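Local coordinates for protein soluble lytic transglycosylase B3 (Pseudomonas aeruginosa, PDB 5AO7) that probably cleaves the glycan strands of bacterial peptidoglycan as a lytic transglycosylase, and binds calcium and N-acetylglucosamine sugars, at residues A128-D133 / S237-L242; H174-A179 / Q206-T211. All coordinates share one frame; numbering follows the deposited sequence.

Contact 1. Residues A128-D133 / S237-L242. With NAG (2-acetamido-2-deoxy-beta-D-glucopyranose), chain E.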
loop_
_atom_site.group_PDB
_atom_site.type_symbol
_atom_site.label_atom_id
_atom_site.label_comp_id
_atom_site.label_asym_id
_atom_site.label_seq_id
_atom_site.Cartn_x
_atom_site.Cartn_y
_atom_site.Cartn_z
ATOM N N ALA A 128 23.358 2.284 -3.200
ATOM C CA ALA A 128 24.233 2.673 -4.298
ATOM C C ALA A 128 23.882 1.959 -5.602
ATOM O O ALA A 128 23.789 2.600 -6.650
ATOM C CB ALA A 128 25.690 2.422 -3.931
ATOM N N ARG A 129 23.674 0.645 -5.551
ATOM C CA ARG A 129 23.456 -0.107 -6.790
ATOM C C ARG A 129 22.112 0.179 -7.465
ATOM O O ARG A 129 22.048 0.273 -8.689
ATOM C CB ARG A 129 23.566 -1.617 -6.561
ATOM C CG ARG A 129 23.042 -2.410 -7.767
ATOM C CD ARG A 129 23.444 -3.874 -7.782
ATOM N NE ARG A 129 22.837 -4.543 -8.936
ATOM C CZ ARG A 129 23.212 -5.727 -9.415
ATOM N NH1 ARG A 129 24.210 -6.389 -8.847
ATOM N NH2 ARG A 129 22.592 -6.246 -10.468
ATOM N N TYR A 130 21.042 0.313 -6.684
ATOM C CA TYR A 130 19.707 0.500 -7.266
ATOM C C TYR A 130 19.266 1.958 -7.328
ATOM O O TYR A 130 18.245 2.277 -7.941
ATOM C CB TYR A 130 18.674 -0.314 -6.479
ATOM C CG TYR A 130 18.899 -1.784 -6.668
ATOM C CD1 TYR A 130 18.390 -2.446 -7.778
ATOM C CD2 TYR A 130 19.661 -2.504 -5.765
ATOM C CE1 TYR A 130 18.620 -3.796 -7.962
ATOM C CE2 TYR A 130 19.906 -3.840 -5.949
ATOM C CZ TYR A 130 19.386 -4.484 -7.040
ATOM O OH TYR A 130 19.647 -5.827 -7.206
ATOM N N ALA A 131 20.051 2.830 -6.707
ATOM C CA ALA A 131 19.727 4.250 -6.608
ATOM C C ALA A 131 18.363 4.423 -5.967
ATOM O O ALA A 131 17.466 5.098 -6.512
ATOM C CB ALA A 131 19.773 4.917 -7.964
ATOM N N VAL A 132 18.223 3.804 -4.798
ATOM C CA VAL A 132 17.017 3.892 -3.994
ATOM C C VAL A 132 17.462 4.145 -2.573
ATOM O O VAL A 132 18.303 3.423 -2.056
ATOM C CB VAL A 132 16.173 2.605 -4.019
ATOM C CG1 VAL A 132 14.970 2.745 -3.080
ATOM C CG2 VAL A 132 15.706 2.270 -5.445
ATOM N N ASP A 133 16.868 5.142 -1.936
ATOM C CA ASP A 133 17.262 5.518 -0.584
ATOM C C ASP A 133 17.046 4.402 0.415
ATOM O O ASP A 133 15.951 3.871 0.514
ATOM C CB ASP A 133 16.485 6.751 -0.150
ATOM C CG ASP A 133 16.790 7.935 -1.017
ATOM O OD1 ASP A 133 17.835 8.578 -0.780
ATOM O OD2 ASP A 133 16.009 8.203 -1.952
ATOM N N SER A 237 15.507 -6.788 -3.326
ATOM C CA SER A 237 14.270 -6.976 -4.066
ATOM C C SER A 237 13.344 -5.779 -3.917
ATOM O O SER A 237 12.749 -5.314 -4.885
ATOM C CB SER A 237 13.531 -8.239 -3.608
ATOM O OG SER A 237 14.297 -9.410 -3.842
ATOM N N THR A 238 13.196 -5.305 -2.682
ATOM C CA THR A 238 12.355 -4.140 -2.402
ATOM C C THR A 238 12.867 -2.924 -3.185
ATOM O O THR A 238 12.096 -2.197 -3.801
ATOM C CB THR A 238 12.336 -3.836 -0.903
ATOM O OG1 THR A 238 11.738 -4.937 -0.216
ATOM C CG2 THR A 238 11.519 -2.570 -0.611
ATOM N N ALA A 239 14.177 -2.725 -3.165
ATOM C CA ALA A 239 14.795 -1.612 -3.889
ATOM C C ALA A 239 14.569 -1.719 -5.387
ATOM O O ALA A 239 14.257 -0.728 -6.055
ATOM C CB ALA A 239 16.293 -1.555 -3.597
ATOM N N ASN A 240 14.742 -2.925 -5.916
ATOM C CA ASN A 240 14.551 -3.171 -7.351
ATOM C C ASN A 240 13.135 -2.836 -7.792
ATOM O O ASN A 240 12.918 -2.244 -8.859
ATOM C CB ASN A 240 14.874 -4.636 -7.663
ATOM C CG ASN A 240 14.947 -4.912 -9.143
ATOM O OD1 ASN A 240 15.586 -4.168 -9.888
ATOM N ND2 ASN A 240 14.298 -5.990 -9.583
ATOM N N TYR A 241 12.155 -3.205 -6.972
ATOM C CA TYR A 241 10.757 -2.869 -7.257
ATOM C C TYR A 241 10.486 -1.367 -7.157
ATOM O O TYR A 241 9.789 -0.789 -7.993
ATOM C CB TYR A 241 9.833 -3.619 -6.297
ATOM C CG TYR A 241 8.358 -3.530 -6.665
ATOM C CD1 TYR A 241 7.869 -4.145 -7.807
ATOM C CD2 TYR A 241 7.475 -2.805 -5.890
ATOM C CE1 TYR A 241 6.521 -4.056 -8.148
ATOM C CE2 TYR A 241 6.133 -2.719 -6.216
ATOM C CZ TYR A 241 5.662 -3.349 -7.341
ATOM O OH TYR A 241 4.328 -3.253 -7.664
ATOM N N LEU A 242 11.012 -0.731 -6.113
ATOM C CA LEU A 242 10.868 0.729 -6.015
ATOM C C LEU A 242 11.473 1.433 -7.225
ATOM O O LEU A 242 10.882 2.375 -7.775
ATOM C CB LEU A 242 11.526 1.232 -4.734
ATOM C CG LEU A 242 10.664 0.906 -3.520
ATOM C CD1 LEU A 242 11.410 1.311 -2.237
ATOM C CD2 LEU A 242 9.307 1.616 -3.605
HETATM C C1 NAG E . -0.062 -5.706 -4.876
HETATM C C2 NAG E . 1.399 -5.733 -5.393
HETATM C C3 NAG E . 1.661 -5.150 -6.809
HETATM C C4 NAG E . 0.593 -5.643 -7.724
HETATM C C5 NAG E . -0.709 -5.142 -7.144
HETATM C C6 NAG E . -1.771 -5.100 -8.215
HETATM C C7 NAG E . 3.474 -6.099 -4.095
HETATM C C8 NAG E . 4.373 -5.535 -3.068
HETATM N N2 NAG E . 2.415 -5.351 -4.411
HETATM O O1 NAG E . -0.072 -6.657 -3.851
HETATM O O3 NAG E . 2.911 -5.743 -7.071
HETATM O O4 NAG E . 0.885 -5.083 -8.970
HETATM O O5 NAG E . -0.941 -5.989 -5.993
HETATM O O6 NAG E . -2.880 -4.323 -7.793
HETATM O O7 NAG E . 3.697 -7.186 -4.609
#
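Y130 and V132 close on the A239 side of helix 231-244 from the end of helix 120-130, and both touch the methyl of A239. Y130 CB is 3.9 Å from A239 CB, while V132 CB approaches the same methyl to 4.2 Å. Backbone N of N240 lies over one face of the Y130 phenol ring, and Y130 CE1 comes within 3.6 Å of N240 OD1, with ring and amide planes 61° apart. That amide is held from elsewhere, its ND2 bonding to the carbonyl of Y215. V132 splits its two branches. CG1, anti to the backbone N (chi1 176°), meets L242 CD1 at 3.9 Å, and CG2 rests against the carbonyl oxygen of A239 at 3.4 Å. No hydrogen bond joins the two segments, so 239 Å² of buried surface is closed by van der Waals contact. A131 leaves helical geometry with a positive phi (56°) after helix 120-130, and V132 beyond it, like Y130, still points its side chain toward helix 231-244. The K243 ammonium bonds to the Y130 carbonyl, and V137 of helix 134-145 touches V132 and A239. From the helix's other side Y241 OH accepts a 2.9 Å hydrogen bond from O3 of the chain E sugar. The pattern is that of a helix in the lysozyme-like SLT domain, packed on one side and sugar-binding on the other.

Contact 2. Residues H174-A179 / Q206-T211. With NAG (2-acetamido-2-deoxy-beta-D-glucopyranose), chain E; NAG (2-acetamido-2-deoxy-beta-D-glucopyranose), chain D.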
loop_
_atom_site.group_PDB
_atom_site.type_symbol
_atom_site.label_atom_id
_atom_site.label_comp_id
_atom_site.label_asym_id
_atom_site.label_seq_id
_atom_site.Cartn_x
_atom_site.Cartn_y
_atom_site.Cartn_z
ATOM N N HIS A 174 -5.609 -18.114 -9.016
ATOM C CA HIS A 174 -5.058 -19.097 -9.945
ATOM C C HIS A 174 -3.745 -18.609 -10.546
ATOM O O HIS A 174 -2.764 -19.360 -10.606
ATOM C CB HIS A 174 -6.061 -19.415 -11.070
ATOM C CG HIS A 174 -7.115 -20.409 -10.685
ATOM N ND1 HIS A 174 -8.286 -20.046 -10.052
ATOM C CD2 HIS A 174 -7.174 -21.754 -10.841
ATOM C CE1 HIS A 174 -9.025 -21.123 -9.844
ATOM N NE2 HIS A 174 -8.367 -22.175 -10.301
ATOM N N ALA A 175 -3.718 -17.349 -10.970
ATOM C CA ALA A 175 -2.518 -16.772 -11.565
ATOM C C ALA A 175 -1.368 -16.782 -10.566
ATOM O O ALA A 175 -0.222 -17.116 -10.915
ATOM C CB ALA A 175 -2.789 -15.335 -12.055
ATOM N N GLN A 176 -1.670 -16.394 -9.329
ATOM C CA GLN A 176 -0.618 -16.295 -8.322
ATOM C C GLN A 176 -0.157 -17.669 -7.897
ATOM O O GLN A 176 1.025 -17.880 -7.639
ATOM C CB GLN A 176 -1.097 -15.484 -7.112
ATOM C CG GLN A 176 -1.418 -14.027 -7.464
ATOM C CD GLN A 176 -0.233 -13.301 -8.105
ATOM O OE1 GLN A 176 0.922 -13.532 -7.755
ATOM N NE2 GLN A 176 -0.523 -12.450 -9.079
ATOM N N LEU A 177 -1.086 -18.618 -7.852
ATOM C CA LEU A 177 -0.736 -19.986 -7.477
ATOM C C LEU A 177 0.215 -20.625 -8.486
ATOM O O LEU A 177 1.190 -21.267 -8.118
ATOM C CB LEU A 177 -2.011 -20.823 -7.339
ATOM C CG LEU A 177 -1.907 -22.293 -6.900
ATOM C CD1 LEU A 177 -1.100 -22.466 -5.609
ATOM C CD2 LEU A 177 -3.312 -22.826 -6.693
ATOM N N LEU A 178 -0.062 -20.470 -9.777
ATOM C CA LEU A 178 0.866 -20.985 -10.775
ATOM C C LEU A 178 2.247 -20.319 -10.681
ATOM O O LEU A 178 3.272 -20.992 -10.760
ATOM C CB LEU A 178 0.293 -20.808 -12.182
ATOM C CG LEU A 178 1.253 -21.250 -13.289
ATOM C CD1 LEU A 178 1.545 -22.739 -13.170
ATOM C CD2 LEU A 178 0.671 -20.924 -14.654
ATOM N N ALA A 179 2.284 -19.001 -10.495
ATOM C CA ALA A 179 3.560 -18.310 -10.305
ATOM C C ALA A 179 4.293 -18.826 -9.062
ATOM O O ALA A 179 5.513 -19.006 -9.079
ATOM C CB ALA A 179 3.338 -16.807 -10.193
ATOM N N GLN A 206 6.606 -9.090 1.342
ATOM C CA GLN A 206 5.187 -9.253 1.055
ATOM C C GLN A 206 4.901 -9.026 -0.432
ATOM O O GLN A 206 3.888 -8.437 -0.804
ATOM C CB GLN A 206 4.352 -8.327 1.940
ATOM C CG GLN A 206 4.498 -8.688 3.423
ATOM C CD GLN A 206 3.718 -9.946 3.800
ATOM O OE1 GLN A 206 2.491 -9.938 3.856
ATOM N NE2 GLN A 206 4.433 -11.025 4.074
ATOM N N PHE A 207 5.831 -9.497 -1.264
ATOM C CA PHE A 207 5.606 -9.648 -2.699
ATOM C C PHE A 207 4.555 -10.716 -2.983
ATOM O O PHE A 207 4.638 -11.822 -2.427
ATOM C CB PHE A 207 6.876 -10.097 -3.413
ATOM C CG PHE A 207 7.870 -9.013 -3.695
ATOM C CD1 PHE A 207 7.632 -7.689 -3.372
ATOM C CD2 PHE A 207 9.053 -9.343 -4.342
ATOM C CE1 PHE A 207 8.583 -6.693 -3.680
ATOM C CE2 PHE A 207 10.001 -8.372 -4.650
ATOM C CZ PHE A 207 9.762 -7.044 -4.328
ATOM N N ILE A 208 3.614 -10.455 -3.884
ATOM C CA ILE A 208 2.791 -11.557 -4.390
ATOM C C ILE A 208 3.656 -12.316 -5.399
ATOM O O ILE A 208 4.641 -11.769 -5.906
ATOM C CB ILE A 208 1.490 -11.051 -5.038
ATOM C CG1 ILE A 208 1.828 -10.163 -6.234
ATOM C CG2 ILE A 208 0.650 -10.280 -4.013
ATOM C CD1 ILE A 208 0.618 -9.618 -6.999
ATOM N N PRO A 209 3.336 -13.584 -5.661
ATOM C CA PRO A 209 4.194 -14.409 -6.518
ATOM C C PRO A 209 4.573 -13.796 -7.877
ATOM O O PRO A 209 5.745 -13.921 -8.258
ATOM C CB PRO A 209 3.357 -15.680 -6.713
ATOM C CG PRO A 209 2.649 -15.815 -5.382
ATOM C CD PRO A 209 2.242 -14.368 -5.067
ATOM N N THR A 210 3.642 -13.170 -8.604
ATOM C CA THR A 210 4.031 -12.653 -9.915
ATOM C C THR A 210 5.002 -11.489 -9.757
ATOM O O THR A 210 5.868 -11.280 -10.603
ATOM C CB THR A 210 2.807 -12.207 -10.760
ATOM O OG1 THR A 210 2.024 -11.268 -10.010
ATOM C CG2 THR A 210 1.954 -13.415 -11.100
ATOM N N THR A 211 4.872 -10.738 -8.668
ATOM C CA THR A 211 5.814 -9.656 -8.403
ATOM C C THR A 211 7.191 -10.204 -8.021
ATOM O O THR A 211 8.217 -9.700 -8.456
ATOM C CB THR A 211 5.276 -8.731 -7.306
ATOM O OG1 THR A 211 4.126 -8.063 -7.840
ATOM C CG2 THR A 211 6.339 -7.688 -6.941
HETATM C C1 NAG E . -0.062 -5.706 -4.876
HETATM C C2 NAG E . 1.399 -5.733 -5.393
HETATM C C3 NAG E . 1.661 -5.150 -6.809
HETATM C C4 NAG E . 0.593 -5.643 -7.724
HETATM C C5 NAG E . -0.709 -5.142 -7.144
HETATM C C6 NAG E . -1.771 -5.100 -8.215
HETATM C C7 NAG E . 3.474 -6.099 -4.095
HETATM C C8 NAG E . 4.373 -5.535 -3.068
HETATM N N2 NAG E . 2.415 -5.351 -4.411
HETATM O O1 NAG E . -0.072 -6.657 -3.851
HETATM O O3 NAG E . 2.911 -5.743 -7.071
HETATM O O4 NAG E . 0.885 -5.083 -8.970
HETATM O O5 NAG E . -0.941 -5.989 -5.993
HETATM O O6 NAG E . -2.880 -4.323 -7.793
HETATM O O7 NAG E . 3.697 -7.186 -4.609
HETATM C C1 NAG D . 1.195 -5.635 6.801
HETATM C C2 NAG D . 0.891 -6.896 6.020
HETATM C C3 NAG D . 1.154 -6.713 4.531
HETATM C C4 NAG D . 0.408 -5.495 4.043
HETATM C C5 NAG D . 0.786 -4.303 4.905
HETATM C C6 NAG D . 0.044 -3.008 4.438
HETATM C C7 NAG D . 1.173 -9.115 7.092
HETATM C C8 NAG D . 2.162 -10.220 7.492
HETATM N N2 NAG D . 1.721 -7.962 6.453
HETATM O O3 NAG D . 0.739 -7.868 3.795
HETATM O O4 NAG D . 0.765 -5.278 2.708
HETATM O O5 NAG D . 0.458 -4.570 6.216
HETATM O O6 NAG D . -1.069 -2.768 5.296
HETATM O O7 NAG D . -0.014 -9.228 7.312
#
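This is a buried contact between the side of helix 170-186 and the N-terminal turn of helix 209-215 in the SLT domain, beside the sugar site; it buries 250 Å². The evidence is a two-bond clasp between Q176 and T210. Backbone N of T210, an N-H of that first turn, donates to Q176 OE1 over 2.9 Å, lying in the carbonyl plane on a lone pair, with a C=O...N angle of 141°. Q176 NE2 in turn gives its hydrogen to T210 OG1 over 3.0 Å, 1° out of the amide plane. Both ends of the amide are thus engaged, which fixes its flip. The bend at chi2 (-56°) curls the side chain so that its end approaches T210. P209 lies across Q176, with P209 CD 3.1 Å from Q176 OE1. A179 CB touches P209 CB at 3.7 Å. I208 CD1 packs on Q176 NE2, while the sugar side of the segment binds N-acetylglucosamine: T211 OG1 and O3 of the chain E sugar share a 2.7 Å hydrogen bond, I208 N makes a weak one to O7, and Q206 OE1 accepts from O3 of the chain D sugar. L160 of helix 156-166 touches both Q176 and P209, while F207 and T211 touch helix 231-244 through S237 and Y241.

The centres of contacts 1 and 2 lie about 21 Å apart within the SLT domain. Along the chain the order is 128-133, 174-179, 206-211, 237-242, so both segments of contact 2 fall between those of contact 1. Helices 209-215 and 231-244 are consecutive, and their segments touch directly: F207 CZ is 3.5 Å from the S237 carbonyl O, and T211 CG2 is 3.8 Å from Y241 CE1. This makes a continuous path from helix 120-130 through helices 231-244 and 209-215 to helix 170-186. Both contacts contribute to the chain E sugar, which is therefore gripped by two neighbouring helix segments, each backed by a different helix.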